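Local coordinates for putative tagatose-6-phosphate ketose/aldose isomerase (Escherichia coli, PDB 3C3J), which is a putative ketose/aldose isomerase-type protein with two SIS domains, each built round a parallel sheet, in a two-chain assembly, at residues N4-A8 against A201-Q205; E17-R21 against L208-F214; G169-T173 against K245-L249; I176-A181 against F340-M344. All coordinates share one frame; numbering follows the deposited sequence.

Interaction 1 of 4, residues N4-A8 against A201-Q205; sequences NYTPA and ADRCQ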
loop_
_atom_site.group_PDB
_atom_site.type_symbol
_atom_site.label_atom_id
_atom_site.label_comp_id
_atom_site.label_asym_id
_atom_site.label_seq_id
_atom_site.Cartn_x
_atom_site.Cartn_y
_atom_site.Cartn_z
ATOM N N ASN A 4 -26.909 -24.121 -12.914
ATOM C CA ASN A 4 -25.609 -23.444 -13.270
ATOM C C ASN A 4 -24.843 -23.061 -12.019
ATOM O O ASN A 4 -25.391 -22.317 -11.187
ATOM C CB ASN A 4 -25.856 -22.177 -14.105
ATOM C CG ASN A 4 -26.743 -21.153 -13.385
ATOM O OD1 ASN A 4 -27.941 -21.407 -13.155
ATOM N ND2 ASN A 4 -26.168 -19.985 -13.041
ATOM N N TYR A 5 -23.608 -23.565 -11.868
ATOM C CA TYR A 5 -22.765 -23.190 -10.735
ATOM C C TYR A 5 -23.441 -23.423 -9.378
ATOM O O TYR A 5 -23.286 -22.639 -8.427
ATOM C CB TYR A 5 -22.382 -21.728 -10.880
ATOM C CG TYR A 5 -21.725 -21.418 -12.190
ATOM C CD1 TYR A 5 -20.458 -21.881 -12.455
ATOM C CD2 TYR A 5 -22.360 -20.643 -13.151
ATOM C CE1 TYR A 5 -19.826 -21.585 -13.650
ATOM C CE2 TYR A 5 -21.750 -20.338 -14.345
ATOM C CZ TYR A 5 -20.476 -20.816 -14.595
ATOM O OH TYR A 5 -19.852 -20.537 -15.790
ATOM N N THR A 6 -24.194 -24.516 -9.283
ATOM C CA THR A 6 -24.921 -24.800 -8.058
ATOM C C THR A 6 -23.939 -25.130 -6.932
ATOM O O THR A 6 -23.053 -25.990 -7.089
ATOM C CB THR A 6 -25.947 -25.938 -8.258
ATOM O OG1 THR A 6 -26.812 -25.593 -9.347
ATOM C CG2 THR A 6 -26.748 -26.142 -6.992
ATOM N N PRO A 7 -24.038 -24.400 -5.819
ATOM C CA PRO A 7 -23.151 -24.675 -4.692
ATOM C C PRO A 7 -23.409 -26.045 -4.054
ATOM O O PRO A 7 -24.554 -26.497 -4.012
ATOM C CB PRO A 7 -23.505 -23.574 -3.689
ATOM C CG PRO A 7 -24.287 -22.565 -4.445
ATOM C CD PRO A 7 -24.927 -23.251 -5.567
ATOM N N ALA A 8 -22.358 -26.684 -3.556
ATOM C CA ALA A 8 -22.510 -27.818 -2.660
ATOM C C ALA A 8 -23.095 -27.323 -1.339
ATOM O O ALA A 8 -23.179 -26.114 -1.095
ATOM C CB ALA A 8 -21.154 -28.498 -2.432
ATOM N N ALA A 201 -15.557 -18.268 -13.740
ATOM C CA ALA A 201 -16.559 -18.886 -12.888
ATOM C C ALA A 201 -16.400 -20.402 -12.919
ATOM O O ALA A 201 -16.425 -21.034 -11.883
ATOM C CB ALA A 201 -17.989 -18.475 -13.344
ATOM N N ASP A 202 -16.233 -20.973 -14.109
ATOM C CA ASP A 202 -16.021 -22.434 -14.246
ATOM C C ASP A 202 -14.781 -22.930 -13.465
ATOM O O ASP A 202 -14.821 -23.938 -12.791
ATOM C CB ASP A 202 -15.829 -22.838 -15.722
ATOM C CG ASP A 202 -17.136 -22.842 -16.548
ATOM O OD1 ASP A 202 -18.245 -22.652 -15.993
ATOM O OD2 ASP A 202 -17.037 -23.038 -17.792
ATOM N N ARG A 203 -13.677 -22.203 -13.582
ATOM C CA ARG A 203 -12.449 -22.597 -12.945
ATOM C C ARG A 203 -12.545 -22.459 -11.445
ATOM O O ARG A 203 -12.108 -23.328 -10.729
ATOM C CB ARG A 203 -11.287 -21.786 -13.478
ATOM C CG ARG A 203 -9.953 -22.399 -13.198
ATOM C CD ARG A 203 -8.874 -21.439 -13.648
ATOM N NE ARG A 203 -7.643 -22.124 -13.960
ATOM C CZ ARG A 203 -6.591 -21.518 -14.484
ATOM N NH1 ARG A 203 -6.617 -20.210 -14.712
ATOM N NH2 ARG A 203 -5.515 -22.211 -14.779
ATOM N N CYS A 204 -13.165 -21.375 -10.974
ATOM C CA CYS A 204 -13.340 -21.188 -9.537
ATOM C C CYS A 204 -14.319 -22.217 -8.950
ATOM O O CYS A 204 -14.106 -22.701 -7.831
ATOM C CB CYS A 204 -13.750 -19.744 -9.237
ATOM S SG CYS A 204 -12.366 -18.605 -9.526
ATOM N N GLN A 205 -15.344 -22.585 -9.710
ATOM C CA GLN A 205 -16.241 -23.689 -9.303
ATOM C C GLN A 205 -15.445 -24.997 -9.201
ATOM O O GLN A 205 -15.638 -25.757 -8.258
ATOM C CB GLN A 205 -17.428 -23.811 -10.278
ATOM C CG GLN A 205 -18.481 -24.898 -9.951
ATOM C CD GLN A 205 -19.380 -24.529 -8.770
ATOM O OE1 GLN A 205 -19.198 -23.488 -8.135
ATOM N NE2 GLN A 205 -20.349 -25.401 -8.455
#
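The Y5 and D202 side chains cross at about a right angle. Y5 OH donates to D202 OD1 over 2.7 Å. It reaches that oxygen from above the carboxylate plane, 45° out of it. D202 OD1 also sits near the edge of the phenol ring. Y5 CG lies anti to its own carbonyl carbon (chi1 -55°), and this swings the ring from the N-terminal loop onto helix 198-210. The methyl group of A201 packs obliquely on the ring, with A201 CB 3.6 Å from Y5 CE1. Farther along the helix, Q205 CB lies at the ring edge, 4.2 Å from Y5 CD1. A201, D202 and Q205 together seat the tyrosine.

The second link runs through the amide of Q205. Its chain leaves the helix with CG anti to the backbone N and then bends at chi2. This brings Q205 NE2 within 3.1 Å of T6 O. The bond is weak, with an N-H...O angle of 133°. Y5 and P7 also touch R25 of helix 23-49.

This is a surface contact that lays the N-terminal tail on helix 198-210. It relies on one short phenol-carboxylate bond, backed by a small apolar patch and a weak amide bond. The negative charge of D202 probably strengthens the bond from the tyrosine hydroxyl.

Interaction 2 of 4, residues E17-R21 against L208-F214; sequences EEEIR and LTSLGDF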
loop_
_atom_site.group_PDB
_atom_site.type_symbol
_atom_site.label_atom_id
_atom_site.label_comp_id
_atom_site.label_asym_id
_atom_site.label_seq_id
_atom_site.Cartn_x
_atom_site.Cartn_y
_atom_site.Cartn_z
ATOM N N GLU A 17 -19.291 -19.688 4.554
ATOM C CA GLU A 17 -19.135 -20.785 3.606
ATOM C C GLU A 17 -20.141 -20.698 2.467
ATOM O O GLU A 17 -19.780 -20.906 1.303
ATOM C CB GLU A 17 -19.236 -22.156 4.276
ATOM C CG GLU A 17 -19.068 -23.263 3.255
ATOM C CD GLU A 17 -19.175 -24.657 3.824
ATOM O OE1 GLU A 17 -19.570 -24.806 5.008
ATOM O OE2 GLU A 17 -18.886 -25.603 3.062
ATOM N N GLU A 18 -21.399 -20.406 2.806
ATOM C CA GLU A 18 -22.453 -20.221 1.818
ATOM C C GLU A 18 -22.077 -19.141 0.799
ATOM O O GLU A 18 -22.268 -19.302 -0.397
ATOM C CB GLU A 18 -23.754 -19.836 2.520
ATOM C CG GLU A 18 -25.009 -19.923 1.633
ATOM C CD GLU A 18 -25.296 -18.672 0.803
ATOM O OE1 GLU A 18 -25.044 -17.558 1.296
ATOM O OE2 GLU A 18 -25.788 -18.810 -0.355
ATOM N N GLU A 19 -21.526 -18.052 1.319
ATOM C CA GLU A 19 -21.151 -16.890 0.532
ATOM C C GLU A 19 -19.926 -17.171 -0.348
ATOM O O GLU A 19 -19.832 -16.691 -1.481
ATOM C CB GLU A 19 -20.989 -15.671 1.479
ATOM C CG GLU A 19 -22.406 -15.235 1.964
ATOM C CD GLU A 19 -22.486 -14.474 3.264
ATOM O OE1 GLU A 19 -21.433 -14.120 3.883
ATOM O OE2 GLU A 19 -23.667 -14.229 3.661
ATOM N N ILE A 20 -19.002 -17.966 0.153
ATOM C CA ILE A 20 -17.870 -18.398 -0.662
ATOM C C ILE A 20 -18.365 -19.264 -1.813
ATOM O O ILE A 20 -18.029 -19.032 -2.981
ATOM C CB ILE A 20 -16.814 -19.171 0.147
ATOM C CG1 ILE A 20 -16.120 -18.244 1.143
ATOM C CG2 ILE A 20 -15.790 -19.809 -0.802
ATOM C CD1 ILE A 20 -15.355 -18.992 2.247
ATOM N N ARG A 21 -19.207 -20.247 -1.498
ATOM C CA ARG A 21 -19.624 -21.217 -2.512
ATOM C C ARG A 21 -20.532 -20.642 -3.608
ATOM O O ARG A 21 -20.508 -21.153 -4.726
ATOM C CB ARG A 21 -20.282 -22.420 -1.856
ATOM C CG ARG A 21 -19.325 -23.254 -1.045
ATOM C CD ARG A 21 -20.033 -24.476 -0.509
ATOM N NE ARG A 21 -19.174 -25.394 0.249
ATOM C CZ ARG A 21 -18.331 -26.264 -0.304
ATOM N NH1 ARG A 21 -18.153 -26.293 -1.608
ATOM N NH2 ARG A 21 -17.626 -27.090 0.461
ATOM N N LEU A 208 -13.315 -24.855 -5.943
ATOM C CA LEU A 208 -14.137 -25.143 -4.771
ATOM C C LEU A 208 -14.477 -26.639 -4.698
ATOM O O LEU A 208 -14.396 -27.243 -3.651
ATOM C CB LEU A 208 -15.411 -24.308 -4.820
ATOM C CG LEU A 208 -15.226 -22.796 -4.633
ATOM C CD1 LEU A 208 -16.600 -22.090 -4.680
ATOM C CD2 LEU A 208 -14.445 -22.461 -3.341
ATOM N N THR A 209 -14.851 -27.223 -5.827
ATOM C CA THR A 209 -15.104 -28.669 -5.893
ATOM C C THR A 209 -13.872 -29.483 -5.485
ATOM O O THR A 209 -13.978 -30.472 -4.730
ATOM C CB THR A 209 -15.588 -29.072 -7.290
ATOM O OG1 THR A 209 -16.819 -28.388 -7.578
ATOM C CG2 THR A 209 -15.814 -30.568 -7.369
ATOM N N SER A 210 -12.703 -29.054 -5.941
ATOM C CA SER A 210 -11.447 -29.731 -5.609
ATOM C C SER A 210 -11.128 -29.733 -4.116
ATOM O O SER A 210 -10.375 -30.581 -3.660
ATOM C CB SER A 210 -10.274 -29.131 -6.388
ATOM O OG SER A 210 -9.803 -27.930 -5.797
ATOM N N LEU A 211 -11.688 -28.782 -3.372
ATOM C CA LEU A 211 -11.490 -28.684 -1.936
ATOM C C LEU A 211 -12.507 -29.494 -1.121
ATOM O O LEU A 211 -12.439 -29.516 0.112
ATOM C CB LEU A 211 -11.502 -27.203 -1.507
ATOM C CG LEU A 211 -10.405 -26.387 -2.219
ATOM C CD1 LEU A 211 -10.523 -24.892 -1.912
ATOM C CD2 LEU A 211 -9.028 -26.925 -1.874
ATOM N N GLY A 212 -13.418 -30.179 -1.805
ATOM C CA GLY A 212 -14.418 -31.011 -1.129
ATOM C C GLY A 212 -15.249 -30.232 -0.117
ATOM O O GLY A 212 -15.669 -29.105 -0.404
ATOM N N ASP A 213 -15.465 -30.801 1.070
ATOM C CA ASP A 213 -16.225 -30.109 2.130
ATOM C C ASP A 213 -15.385 -29.144 2.989
ATOM O O ASP A 213 -15.859 -28.667 4.037
ATOM C CB ASP A 213 -16.936 -31.112 3.038
ATOM C CG ASP A 213 -15.982 -31.988 3.834
ATOM O OD1 ASP A 213 -14.739 -31.813 3.806
ATOM O OD2 ASP A 213 -16.504 -32.894 4.501
ATOM N N PHE A 214 -14.137 -28.941 2.556
ATOM C CA PHE A 214 -13.168 -27.982 3.083
ATOM C C PHE A 214 -12.491 -28.464 4.371
ATOM O O PHE A 214 -11.626 -27.774 4.904
ATOM C CB PHE A 214 -13.784 -26.592 3.357
ATOM C CG PHE A 214 -14.423 -25.898 2.159
ATOM C CD1 PHE A 214 -14.133 -26.243 0.852
ATOM C CD2 PHE A 214 -15.272 -24.815 2.382
ATOM C CE1 PHE A 214 -14.730 -25.565 -0.218
ATOM C CE2 PHE A 214 -15.846 -24.119 1.338
ATOM C CZ PHE A 214 -15.570 -24.489 0.024
HETATM O O HOH W 1 -18.530 -28.074 3.563
HETATM O O HOH W 2 -16.748 -28.506 -2.675
#
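The guanidinium of R21 lies flat on the ring of F214, with planes 6° apart and centres at 3.8 Å. F214 CZ sits over the centre of one guanidinium face, and R21 NH2 over the centre of one ring face. This is a cation-pi stack. The guanidinium edge carries the polar partners. R21 NH2 donates in plane to a lone pair of G212 O over 2.9 Å, nearly straight at 168°. R21 NE and NH2 both turn to E17 OE2, one helical turn back. In this side-on salt bridge R21 NE lies 2.8 Å from E17 OE2. E17 OE1 is held by T12.

One water at the edge links R21 NH1 to L208 O and G212 O. A second joins E17 OE2 to D213 O. Nearby, L208 CD2 packs on I20 CG2 at 3.9 Å, and L208 CD1 meets R21 CA.

Just past helix 198-210, G212 leaves helical geometry with positive phi. The type II' turn L211-F214 then offers G212 O to the arginine. Stacking on one face and bonds round the edge fix the rotation of the guanidinium. E17 probably offsets its positive charge in this buried joint between helix 15-21 and the end of helix 198-210.

Interaction 3 of 4, residues G169-T173 against K245-L249; sequences GFAMT and KVLEL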
loop_
_atom_site.group_PDB
_atom_site.type_symbol
_atom_site.label_atom_id
_atom_site.label_comp_id
_atom_site.label_asym_id
_atom_site.label_seq_id
_atom_site.Cartn_x
_atom_site.Cartn_y
_atom_site.Cartn_z
ATOM N N GLY A 169 -21.910 -12.683 6.522
ATOM C CA GLY A 169 -20.624 -12.856 7.206
ATOM C C GLY A 169 -19.926 -11.528 7.418
ATOM O O GLY A 169 -19.982 -10.646 6.548
ATOM N N PHE A 170 -19.305 -11.378 8.591
ATOM C CA PHE A 170 -18.421 -10.258 8.922
ATOM C C PHE A 170 -17.401 -9.977 7.797
ATOM O O PHE A 170 -17.214 -8.839 7.361
ATOM C CB PHE A 170 -17.656 -10.621 10.220
ATOM C CG PHE A 170 -16.565 -9.672 10.575
ATOM C CD1 PHE A 170 -16.868 -8.395 11.003
ATOM C CD2 PHE A 170 -15.229 -10.055 10.506
ATOM C CE1 PHE A 170 -15.854 -7.505 11.339
ATOM C CE2 PHE A 170 -14.220 -9.183 10.838
ATOM C CZ PHE A 170 -14.522 -7.912 11.253
ATOM N N ALA A 171 -16.727 -11.038 7.382
ATOM C CA ALA A 171 -15.699 -10.989 6.359
ATOM C C ALA A 171 -16.355 -11.057 4.980
ATOM O O ALA A 171 -17.062 -12.018 4.678
ATOM C CB ALA A 171 -14.743 -12.138 6.550
HETATM N N MSE A 172 -16.086 -10.060 4.141
HETATM C CA MSE A 172 -16.652 -9.994 2.795
HETATM C C MSE A 172 -16.017 -11.042 1.898
HETATM O O MSE A 172 -14.803 -11.203 1.901
HETATM C CB MSE A 172 -16.405 -8.624 2.184
HETATM C CG MSE A 172 -17.146 -7.482 2.841
HETATM SE SE MSE A 172 -16.524 -5.768 2.055
HETATM C CE MSE A 172 -17.086 -5.980 0.173
ATOM N N THR A 173 -16.838 -11.757 1.144
ATOM C CA THR A 173 -16.360 -12.748 0.173
ATOM C C THR A 173 -17.050 -12.475 -1.175
ATOM O O THR A 173 -16.459 -11.818 -2.072
ATOM C CB THR A 173 -16.583 -14.205 0.680
ATOM O OG1 THR A 173 -17.977 -14.466 0.895
ATOM C CG2 THR A 173 -15.798 -14.451 1.988
ATOM N N LYS A 245 -8.253 -11.405 5.451
ATOM C CA LYS A 245 -9.206 -12.468 5.771
ATOM C C LYS A 245 -8.727 -13.354 6.926
ATOM O O LYS A 245 -9.496 -13.632 7.843
ATOM C CB LYS A 245 -9.510 -13.349 4.555
ATOM C CG LYS A 245 -10.525 -12.780 3.616
ATOM C CD LYS A 245 -11.871 -12.782 4.266
ATOM C CE LYS A 245 -12.793 -11.825 3.596
ATOM N NZ LYS A 245 -12.399 -10.377 3.649
ATOM N N VAL A 246 -7.467 -13.779 6.867
ATOM C CA VAL A 246 -6.835 -14.596 7.925
ATOM C C VAL A 246 -6.864 -13.885 9.247
ATOM O O VAL A 246 -7.178 -14.454 10.297
ATOM C CB VAL A 246 -5.311 -14.786 7.642
ATOM C CG1 VAL A 246 -4.538 -15.225 8.936
ATOM C CG2 VAL A 246 -5.126 -15.726 6.530
ATOM N N LEU A 247 -6.502 -12.619 9.190
ATOM C CA LEU A 247 -6.413 -11.812 10.372
ATOM C C LEU A 247 -7.802 -11.662 10.994
ATOM O O LEU A 247 -7.974 -11.923 12.178
ATOM C CB LEU A 247 -5.807 -10.475 10.015
ATOM C CG LEU A 247 -5.212 -9.688 11.140
ATOM C CD1 LEU A 247 -3.911 -10.316 11.671
ATOM C CD2 LEU A 247 -4.996 -8.265 10.572
ATOM N N GLU A 248 -8.786 -11.297 10.177
ATOM C CA GLU A 248 -10.163 -11.111 10.640
ATOM C C GLU A 248 -10.728 -12.389 11.255
ATOM O O GLU A 248 -11.223 -12.400 12.397
ATOM C CB GLU A 248 -11.062 -10.743 9.462
ATOM C CG GLU A 248 -10.910 -9.358 9.012
ATOM C CD GLU A 248 -11.803 -9.021 7.857
ATOM O OE1 GLU A 248 -12.191 -9.912 7.061
ATOM O OE2 GLU A 248 -12.102 -7.825 7.730
ATOM N N LEU A 249 -10.690 -13.461 10.476
ATOM C CA LEU A 249 -11.422 -14.670 10.852
ATOM C C LEU A 249 -10.754 -15.418 12.022
ATOM O O LEU A 249 -11.428 -16.168 12.757
ATOM C CB LEU A 249 -11.635 -15.565 9.631
ATOM C CG LEU A 249 -12.574 -14.974 8.569
ATOM C CD1 LEU A 249 -12.763 -15.936 7.430
ATOM C CD2 LEU A 249 -13.946 -14.549 9.146
HETATM O O HOH W 3 -13.764 -8.181 4.866
#
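The loop leading into helix 174-187 meets the last turn of helix 235-249, joining parts of the two SIS domains. The methyl group of A171 is the central knob. A171 CB lies 3.6 Å from L249 CD2, with E248 OE1 at 3.4 Å. These two side chains receive it on the helix side. F170 comes at a slant to E248, their flat groups 52° apart. Its ring edge points at the aliphatic part of that chain, and F170 CE2 is 3.8 Å from E248 CB. F170 CG is anti to the backbone N (chi1 171°), which carries the ring over to the helix.

The bridge from K245 to E248 is long and weak, with K245 NZ 3.4 Å from E248 OE1. The stronger partner of K245 is E241. G267 of the second subunit packs on E248, so the dimer interface is close by.

Between the two segments, the links are apolar packing and one shared water. That water accepts from M172 N at 3.1 Å and from K245 NZ at 2.9 Å, and donates to E248 OE1. It thereby joins the loop backbone to two charged side chains of the helix.

Interaction 4 of 4, residues I176-A181 against F340-M344; sequences ITTMMA and FCFLM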
loop_
_atom_site.group_PDB
_atom_site.type_symbol
_atom_site.label_atom_id
_atom_site.label_comp_id
_atom_site.label_asym_id
_atom_site.label_seq_id
_atom_site.Cartn_x
_atom_site.Cartn_y
_atom_site.Cartn_z
ATOM N N ILE A 176 -17.155 -8.614 -2.406
ATOM C CA ILE A 176 -15.934 -8.108 -3.011
ATOM C C ILE A 176 -15.693 -8.703 -4.416
ATOM O O ILE A 176 -15.475 -7.969 -5.362
ATOM C CB ILE A 176 -14.671 -8.235 -2.090
ATOM C CG1 ILE A 176 -13.420 -7.727 -2.827
ATOM C CG2 ILE A 176 -14.413 -9.653 -1.601
ATOM C CD1 ILE A 176 -12.710 -8.717 -3.676
ATOM N N THR A 177 -15.734 -10.019 -4.557
ATOM C CA THR A 177 -15.457 -10.623 -5.865
ATOM C C THR A 177 -16.508 -10.224 -6.920
ATOM O O THR A 177 -16.159 -9.965 -8.091
ATOM C CB THR A 177 -15.264 -12.147 -5.772
ATOM O OG1 THR A 177 -16.467 -12.757 -5.265
ATOM C CG2 THR A 177 -13.998 -12.475 -4.895
ATOM N N THR A 178 -17.771 -10.099 -6.524
ATOM C CA THR A 178 -18.791 -9.750 -7.507
ATOM C C THR A 178 -18.678 -8.283 -7.936
ATOM O O THR A 178 -18.788 -7.959 -9.132
ATOM C CB THR A 178 -20.230 -10.145 -7.038
ATOM O OG1 THR A 178 -20.227 -11.517 -6.603
ATOM C CG2 THR A 178 -21.236 -9.964 -8.198
HETATM N N MSE A 179 -18.376 -7.406 -6.982
HETATM C CA MSE A 179 -18.117 -6.006 -7.294
HETATM C C MSE A 179 -16.911 -5.859 -8.211
HETATM O O MSE A 179 -16.963 -5.076 -9.153
HETATM C CB MSE A 179 -17.936 -5.176 -6.012
HETATM C CG MSE A 179 -19.256 -4.960 -5.278
HETATM SE SE MSE A 179 -19.135 -3.736 -3.737
HETATM C CE MSE A 179 -17.714 -4.588 -2.783
HETATM N N MSE A 180 -15.854 -6.633 -7.949
HETATM C CA MSE A 180 -14.656 -6.584 -8.753
HETATM C C MSE A 180 -14.898 -7.019 -10.204
HETATM O O MSE A 180 -14.470 -6.349 -11.143
HETATM C CB MSE A 180 -13.545 -7.432 -8.138
HETATM C CG MSE A 180 -12.246 -7.312 -8.906
HETATM SE SE MSE A 180 -10.708 -7.766 -7.797
HETATM C CE MSE A 180 -11.218 -9.617 -7.247
ATOM N N ALA A 181 -15.568 -8.152 -10.373
ATOM C CA ALA A 181 -15.926 -8.672 -11.701
ATOM C C ALA A 181 -16.828 -7.696 -12.438
ATOM O O ALA A 181 -16.666 -7.482 -13.640
ATOM C CB ALA A 181 -16.619 -10.025 -11.574
ATOM N N PHE A 340 -9.263 -13.938 -8.930
ATOM C CA PHE A 340 -10.463 -14.674 -8.482
ATOM C C PHE A 340 -10.120 -16.099 -8.009
ATOM O O PHE A 340 -10.543 -16.539 -6.935
ATOM C CB PHE A 340 -11.510 -14.692 -9.590
ATOM C CG PHE A 340 -12.061 -13.327 -9.895
ATOM C CD1 PHE A 340 -13.195 -12.858 -9.252
ATOM C CD2 PHE A 340 -11.440 -12.507 -10.816
ATOM C CE1 PHE A 340 -13.677 -11.591 -9.526
ATOM C CE2 PHE A 340 -11.933 -11.222 -11.109
ATOM C CZ PHE A 340 -13.034 -10.766 -10.460
ATOM N N CYS A 341 -9.317 -16.792 -8.795
ATOM C CA CYS A 341 -8.834 -18.139 -8.450
ATOM C C CYS A 341 -8.044 -18.152 -7.143
ATOM O O CYS A 341 -8.315 -18.969 -6.278
ATOM C CB CYS A 341 -7.946 -18.682 -9.555
ATOM S SG CYS A 341 -8.687 -18.646 -11.236
ATOM N N PHE A 342 -7.081 -17.241 -6.994
ATOM C CA PHE A 342 -6.270 -17.198 -5.769
ATOM C C PHE A 342 -7.136 -16.927 -4.544
ATOM O O PHE A 342 -6.951 -17.555 -3.501
ATOM C CB PHE A 342 -5.172 -16.146 -5.869
ATOM C CG PHE A 342 -4.147 -16.429 -6.945
ATOM C CD1 PHE A 342 -3.448 -17.631 -6.965
ATOM C CD2 PHE A 342 -3.875 -15.488 -7.922
ATOM C CE1 PHE A 342 -2.500 -17.889 -7.960
ATOM C CE2 PHE A 342 -2.928 -15.727 -8.913
ATOM C CZ PHE A 342 -2.235 -16.940 -8.931
ATOM N N LEU A 343 -8.084 -16.005 -4.677
ATOM C CA LEU A 343 -8.979 -15.670 -3.593
ATOM C C LEU A 343 -9.806 -16.864 -3.087
ATOM O O LEU A 343 -10.073 -16.949 -1.898
ATOM C CB LEU A 343 -9.888 -14.480 -3.978
ATOM C CG LEU A 343 -9.156 -13.132 -3.920
ATOM C CD1 LEU A 343 -10.058 -12.021 -4.447
ATOM C CD2 LEU A 343 -8.586 -12.776 -2.515
HETATM N N MSE A 344 -10.186 -17.774 -3.980
HETATM C CA MSE A 344 -10.907 -18.995 -3.573
HETATM C C MSE A 344 -10.120 -19.755 -2.506
HETATM O O MSE A 344 -10.703 -20.172 -1.493
HETATM C CB MSE A 344 -11.182 -19.924 -4.774
HETATM C CG MSE A 344 -12.017 -19.311 -5.893
HETATM SE SE MSE A 344 -13.820 -18.661 -5.299
HETATM C CE MSE A 344 -13.371 -16.727 -4.989
#
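F340 pushes its ring from helix 335-356 into a hollow on helix 174-187 lined by T177, M180 and A181. The short helix segments run antiparallel (178°), with axes 11.6 Å apart. F340 CE1 points at T177 O, 3.3 Å away, and F340 CZ lies 3.8 Å from A181 CB. T177 O and A181 N both sit in the ring plane at its edge. They are already paired to each other inside their helix.

Selenomethionine M180 closes one face of the ring. Its CG is anti to the backbone N, and the chain bends at chi3 (57°). M180 CE then sits 3.8 Å above the ring plane, offset toward the rim. This is a CH-pi contact within a Met-aromatic pair. M180 CE also meets L343 CD1, tip to tip, at 3.9 Å.

L343 is the second bump. Its CD1 fits among the ends of I176, T177 and M180, and lies 4.0 Å from T177 CG2. The T177 and L343 side chains slide past each other in opposite directions. M344 CE touches T177 CG2 more loosely, at 4.3 Å. T177 OG1 is hydrogen-bonded to Q23 NE2 and W27 NE1, leaving its methyl group for the L343 side. W27 and F197 meet the F340 ring edge-to-face.

Across these two segments the joint is held by shape and dispersion, in the buried middle of the chain between helices of the two SIS domains.

Overall arrangement
Along the chain the four interactions interleave: all four first segments precede all four second ones, so each contact crosses the others. Interactions 1 and 2 share helix 198-210, with centres 10 Å apart, and P7 packs on R21 between them. Interaction 4 lies nearest the middle, about 5 Å from the chain centre. It touches interaction 1 where C204 meets F340, C341 and M344, and interaction 3 where M172 meets M179. Interaction 3 is about 21 Å from interaction 1, and E19 joins it to interaction 2 through G169. Interactions 3 and 4 link the two SIS domains directly, while 1 and 2 fix the N-terminal segment onto helix 198-210.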